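Local coordinates for protein RNase III inhibitor (Mycobacterium tuberculosis, PDB 5M3I) that is a macro domain protein named RNase III inhibitor, with a mixed beta-sheet packed against helices, at residues 67-71 / 104-109; 119-125 / 152-158. All blocks are in the same frame, centred on the assembly; numbering follows the deposited sequence.

Interaction 1: 67-71 / 104-109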
loop_
_atom_site.group_PDB
_atom_site.type_symbol
_atom_site.label_atom_id
_atom_site.label_comp_id
_atom_site.label_asym_id
_atom_site.label_seq_id
_atom_site.Cartn_x
_atom_site.Cartn_y
_atom_site.Cartn_z
ATOM N N ILE A 67 -12.393 -1.912 2.515
ATOM C CA ILE A 67 -11.871 -2.728 1.441
ATOM C C ILE A 67 -12.230 -2.077 0.101
ATOM O O ILE A 67 -13.375 -1.711 -0.117
ATOM C CB ILE A 67 -12.432 -4.181 1.480
ATOM C CG1 ILE A 67 -12.056 -4.897 2.796
ATOM C CG2 ILE A 67 -11.923 -5.004 0.282
ATOM C CD1 ILE A 67 -10.594 -4.807 3.213
ATOM N N GLY A 68 -11.247 -1.929 -0.768
ATOM C CA GLY A 68 -11.450 -1.538 -2.156
ATOM C C GLY A 68 -11.219 -0.055 -2.403
ATOM O O GLY A 68 -11.449 0.429 -3.507
ATOM N N LYS A 69 -10.786 0.650 -1.378
ATOM C CA LYS A 69 -10.611 2.078 -1.409
ATOM C C LYS A 69 -9.294 2.421 -0.691
ATOM O O LYS A 69 -9.111 2.095 0.462
ATOM C CB LYS A 69 -11.819 2.718 -0.732
ATOM C CG LYS A 69 -11.775 4.217 -0.506
ATOM C CD LYS A 69 -13.213 4.716 -0.244
ATOM C CE LYS A 69 -13.305 5.791 0.836
ATOM N NZ LYS A 69 -12.933 7.140 0.305
ATOM N N MET A 70 -8.388 3.071 -1.401
ATOM C CA MET A 70 -7.189 3.550 -0.800
ATOM C C MET A 70 -7.513 4.676 0.180
ATOM O O MET A 70 -8.384 5.512 -0.110
ATOM C CB MET A 70 -6.219 4.051 -1.892
ATOM C CG MET A 70 -5.761 3.015 -2.941
ATOM S SD MET A 70 -5.013 1.497 -2.273
ATOM C CE MET A 70 -6.476 0.454 -2.107
ATOM N N PHE A 71 -6.786 4.725 1.295
ATOM C CA PHE A 71 -6.745 5.896 2.129
ATOM C C PHE A 71 -5.405 6.622 1.967
ATOM O O PHE A 71 -4.360 6.126 2.418
ATOM C CB PHE A 71 -6.998 5.515 3.569
ATOM C CG PHE A 71 -7.074 6.683 4.494
ATOM C CD1 PHE A 71 -8.173 7.548 4.446
ATOM C CD2 PHE A 71 -6.043 6.950 5.364
ATOM C CE1 PHE A 71 -8.233 8.662 5.267
ATOM C CE2 PHE A 71 -6.092 8.071 6.195
ATOM C CZ PHE A 71 -7.189 8.924 6.155
ATOM N N ALA A 104 -9.897 -5.840 -5.404
ATOM C CA ALA A 104 -10.709 -4.635 -5.285
ATOM C C ALA A 104 -9.835 -3.419 -4.991
ATOM O O ALA A 104 -10.020 -2.357 -5.571
ATOM C CB ALA A 104 -11.807 -4.806 -4.224
ATOM N N GLY A 105 -8.883 -3.574 -4.095
ATOM C CA GLY A 105 -7.935 -2.504 -3.823
ATOM C C GLY A 105 -7.071 -2.063 -5.010
ATOM O O GLY A 105 -6.811 -0.866 -5.173
ATOM N N LEU A 106 -6.640 -3.007 -5.826
ATOM C CA LEU A 106 -5.797 -2.695 -6.957
ATOM C C LEU A 106 -6.521 -1.806 -7.928
ATOM O O LEU A 106 -5.911 -0.878 -8.489
ATOM C CB LEU A 106 -5.286 -3.975 -7.663
ATOM C CG LEU A 106 -4.213 -4.716 -6.843
ATOM C CD1 LEU A 106 -3.957 -6.097 -7.440
ATOM C CD2 LEU A 106 -2.916 -3.980 -6.784
ATOM N N ILE A 107 -7.813 -2.044 -8.110
ATOM C CA ILE A 107 -8.591 -1.180 -8.959
ATOM C C ILE A 107 -8.430 0.272 -8.487
ATOM O O ILE A 107 -8.146 1.152 -9.297
ATOM C CB ILE A 107 -10.088 -1.591 -8.998
ATOM C CG1 ILE A 107 -10.257 -2.943 -9.730
ATOM C CG2 ILE A 107 -10.918 -0.509 -9.722
ATOM C CD1 ILE A 107 -11.657 -3.565 -9.639
ATOM N N ASP A 108 -8.603 0.522 -7.181
ATOM C CA ASP A 108 -8.537 1.883 -6.699
ATOM C C ASP A 108 -7.101 2.378 -6.624
ATOM O O ASP A 108 -6.859 3.587 -6.721
ATOM C CB ASP A 108 -9.229 2.040 -5.378
ATOM C CG ASP A 108 -9.568 3.474 -5.067
ATOM O OD1 ASP A 108 -10.295 4.104 -5.855
ATOM O OD2 ASP A 108 -9.170 3.996 -4.007
ATOM N N LEU A 109 -6.147 1.484 -6.400
ATOM C CA LEU A 109 -4.755 1.895 -6.405
ATOM C C LEU A 109 -4.382 2.490 -7.778
ATOM O O LEU A 109 -3.697 3.507 -7.816
ATOM C CB LEU A 109 -3.810 0.735 -6.106
ATOM C CG LEU A 109 -2.311 1.088 -6.140
ATOM C CD1 LEU A 109 -1.938 2.145 -5.107
ATOM C CD2 LEU A 109 -1.478 -0.174 -5.906
HETATM O O HOH W 1 -12.414 -0.694 -5.745
#

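Interaction 2: 119-125 / 152-158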
loop_
_atom_site.group_PDB
_atom_site.type_symbol
_atom_site.label_atom_id
_atom_site.label_comp_id
_atom_site.label_asym_id
_atom_site.label_seq_id
_atom_site.Cartn_x
_atom_site.Cartn_y
_atom_site.Cartn_z
ATOM N N ALA A 119 4.402 9.272 -10.453
ATOM C CA ALA A 119 5.402 8.726 -11.410
ATOM C C ALA A 119 6.040 7.394 -10.941
ATOM O O ALA A 119 6.550 6.641 -11.752
ATOM C CB ALA A 119 6.509 9.733 -11.596
ATOM N N SER A 120 6.035 7.147 -9.632
ATOM C CA SER A 120 6.706 6.003 -9.104
ATOM C C SER A 120 6.074 5.595 -7.774
ATOM O O SER A 120 5.707 6.456 -6.975
ATOM C CB SER A 120 8.225 6.278 -8.962
ATOM O OG SER A 120 8.492 7.122 -7.871
ATOM N N VAL A 121 6.024 4.285 -7.549
ATOM C CA VAL A 121 5.470 3.732 -6.322
ATOM C C VAL A 121 6.211 2.449 -5.880
ATOM O O VAL A 121 6.698 1.685 -6.712
ATOM C CB VAL A 121 3.974 3.521 -6.513
ATOM C CG1 VAL A 121 3.740 2.542 -7.596
ATOM C CG2 VAL A 121 3.334 3.039 -5.237
ATOM N N ALA A 122 6.324 2.269 -4.571
ATOM C CA ALA A 122 6.915 1.060 -3.970
ATOM C C ALA A 122 5.795 0.321 -3.315
ATOM O O ALA A 122 5.017 0.916 -2.529
ATOM C CB ALA A 122 7.986 1.403 -2.951
ATOM N N VAL A 123 5.741 -0.981 -3.570
ATOM C CA VAL A 123 4.636 -1.821 -3.116
ATOM C C VAL A 123 5.160 -3.039 -2.317
ATOM O O VAL A 123 6.073 -3.709 -2.782
ATOM C CB VAL A 123 3.853 -2.324 -4.330
ATOM C CG1 VAL A 123 2.622 -3.021 -3.872
ATOM C CG2 VAL A 123 3.481 -1.151 -5.251
ATOM N N PRO A 124 4.602 -3.307 -1.129
ATOM C CA PRO A 124 4.959 -4.470 -0.340
ATOM C C PRO A 124 4.173 -5.677 -0.771
ATOM O O PRO A 124 3.283 -5.555 -1.600
ATOM C CB PRO A 124 4.540 -4.075 1.073
ATOM C CG PRO A 124 3.371 -3.199 0.843
ATOM C CD PRO A 124 3.657 -2.439 -0.409
ATOM N N PRO A 125 4.475 -6.842 -0.208
ATOM C CA PRO A 125 3.766 -8.043 -0.626
ATOM C C PRO A 125 2.386 -8.130 0.048
ATOM O O PRO A 125 2.214 -8.783 1.074
ATOM C CB PRO A 125 4.717 -9.184 -0.211
ATOM C CG PRO A 125 5.648 -8.616 0.788
ATOM C CD PRO A 125 5.601 -7.120 0.710
ATOM N N VAL A 152 4.524 4.447 -15.222
ATOM C CA VAL A 152 4.797 4.503 -13.790
ATOM C C VAL A 152 5.917 3.488 -13.484
ATOM O O VAL A 152 5.924 2.391 -14.026
ATOM C CB VAL A 152 3.516 4.182 -12.995
ATOM C CG1 VAL A 152 3.774 4.148 -11.510
ATOM C CG2 VAL A 152 2.454 5.232 -13.291
ATOM N N ASP A 153 6.879 3.877 -12.665
ATOM C CA ASP A 153 7.871 2.911 -12.147
ATOM C C ASP A 153 7.291 2.288 -10.937
ATOM O O ASP A 153 6.851 3.007 -10.000
ATOM C CB ASP A 153 9.188 3.608 -11.766
ATOM C CG ASP A 153 9.959 4.093 -12.975
ATOM O OD1 ASP A 153 10.064 3.364 -13.988
ATOM O OD2 ASP A 153 10.485 5.214 -12.903
ATOM N N ALA A 154 7.247 0.971 -10.921
ATOM C CA ALA A 154 6.726 0.273 -9.759
ATOM C C ALA A 154 7.861 -0.575 -9.232
ATOM O O ALA A 154 8.410 -1.375 -9.975
ATOM C CB ALA A 154 5.532 -0.584 -10.156
ATOM N N VAL A 155 8.185 -0.401 -7.970
ATOM C CA VAL A 155 9.120 -1.282 -7.284
ATOM C C VAL A 155 8.307 -2.211 -6.361
ATOM O O VAL A 155 7.662 -1.744 -5.404
ATOM C CB VAL A 155 10.176 -0.515 -6.464
ATOM C CG1 VAL A 155 11.291 -1.467 -6.008
ATOM C CG2 VAL A 155 10.804 0.600 -7.294
ATOM N N ILE A 156 8.359 -3.507 -6.657
ATOM C CA ILE A 156 7.657 -4.515 -5.898
ATOM C C ILE A 156 8.620 -5.300 -4.993
ATOM O O ILE A 156 9.588 -5.884 -5.485
ATOM C CB ILE A 156 6.943 -5.447 -6.858
ATOM C CG1 ILE A 156 5.940 -4.619 -7.681
ATOM C CG2 ILE A 156 6.228 -6.526 -6.073
ATOM C CD1 ILE A 156 5.132 -5.443 -8.625
ATOM N N TYR A 157 8.345 -5.257 -3.706
ATOM C CA TYR A 157 9.163 -5.881 -2.641
ATOM C C TYR A 157 8.639 -7.275 -2.292
ATOM O O TYR A 157 7.499 -7.409 -1.899
ATOM C CB TYR A 157 9.174 -5.029 -1.379
ATOM C CG TYR A 157 10.050 -3.812 -1.567
ATOM C CD1 TYR A 157 9.615 -2.715 -2.366
ATOM C CD2 TYR A 157 11.304 -3.723 -0.951
ATOM C CE1 TYR A 157 10.397 -1.619 -2.559
ATOM C CE2 TYR A 157 12.072 -2.592 -1.102
ATOM C CZ TYR A 157 11.621 -1.547 -1.912
ATOM O OH TYR A 157 12.419 -0.417 -2.107
ATOM N N PRO A 158 9.439 -8.323 -2.546
ATOM C CA PRO A 158 8.939 -9.670 -2.213
ATOM C C PRO A 158 8.963 -9.928 -0.698
ATOM O O PRO A 158 9.476 -9.083 0.021
ATOM C CB PRO A 158 9.899 -10.610 -2.945
ATOM C CG PRO A 158 11.033 -9.768 -3.391
ATOM C CD PRO A 158 10.484 -8.388 -3.591
#

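Interaction 1: 67-71 / 104-109
In this macro domain the loop that leads from helix 50-61 into the edge strand 71-74 lies against helix 99-115, and the side chains of Met70 and Asp108 run alongside each other, pointing opposite ways, to join the two. Asp108 reaches out of the helix with CG anti to its backbone N (chi1 -161°), which sets OD2 beside the loop backbone. There Met70 N donates to Asp108 OD2 over 2.9 Å, with an N-H...O angle of 162°. The donor arrives on the anti side of the carboxylate and 19° out of its plane, and OD1 forms a salt bridge with Arg111 NE, three residues on in the same helix, so both oxygens are engaged and the group is probably held as a carboxylate. Asp108 CB also packs 3.3 Å from Gly68 O. A water donates to both Gly68 O (2.7 Å) and Ala104 O (2.9 Å), linking loop and helix. Gly68 itself comes down on the helix, its CA 3.8 Å from Gly105 N, with a positive phi at which a CB would crowd the preceding carbonyl oxygen; a second glycine, Gly105, faces it. Met70 supplies the apolar part. Its chain bends at both chi2 and chi3, curling the methyl back until CE lies 3.4 Å from Gly105 O, while CG rests 3.8 Å from Leu109 CA and SD approaches the Leu109 side chain. Strand 83-88 covers the same methionine through Ile85, Phe87 and Pro88. A carboxylate grip on the loop backbone and a buried methionine beside it thus join a loop to a helix packed on the sheet, as in the layered alpha/beta/alpha macro domain fold.

Interaction 2: 119-125 / 152-158
Val121 and Val123 pair with Ala154 and Ile156 in the parallel strands of a beta-alpha-beta unit, 120-123 and 153-156, connected through helix 135-147. Their axes approach to 4.7 Å at 14°. Five backbone hydrogen bonds join them. Asp153 N gives to Ala119 O at the start, with the donor tilted 22° from the carbonyl plane; Val121 N to Asp153 O, Val155 N to Val121 O and Val123 N to Val155 O follow at 2.8 to 2.9 Å, all meeting their acceptors nearly along the C=O axis. The tight face is the one carrying Val121, Val123, Ala154 and Ile156: Val121 CG1, set between its backbone N and carbonyl carbon (chi1 62°), meets Val152 CG1 at 4.2 Å, and Phe146 and Leu142 of helix 135-147 close over this side. The other face is looser toward its start, where Ser120 and Asp153 are partly exposed; Ala122 is buried. Ser120 CB and Asp153 CB come within 4.0 Å there, while Ser120 OG and Asp153 OD1 are hydrogen-bonded to Glu25 N and Met11 N. Beyond the strands Pro125 CD lies 3.2 Å from Tyr157 O. Tyr157 N gives the last bond, to Val123 O, and the same oxygen lies at the edge of the tyrosine ring, near its plane, while CE1 reaches Ala122 CB at 3.9 Å.

Overall arrangement
Interactions 1 and 2 follow one another along the chain: helix 99-115, which supplies residues 104-109, leads into strand 120-123, the first partner of interaction 2. Their centres lie 15 Å apart and their nearest atoms about 5 Å, so the two do not touch. Each centre is about 9 Å from the centre of the chain. They serve different parts of the same sheet, the loop 67-71 feeding its edge strand 71-74 and interaction 2 pairing strands toward the opposite edge, next to strand 12-14. Helix 135-147 connects them spatially, since its Phe146 touches Leu109 of interaction 1 and both Val121 and Ala154 of interaction 2.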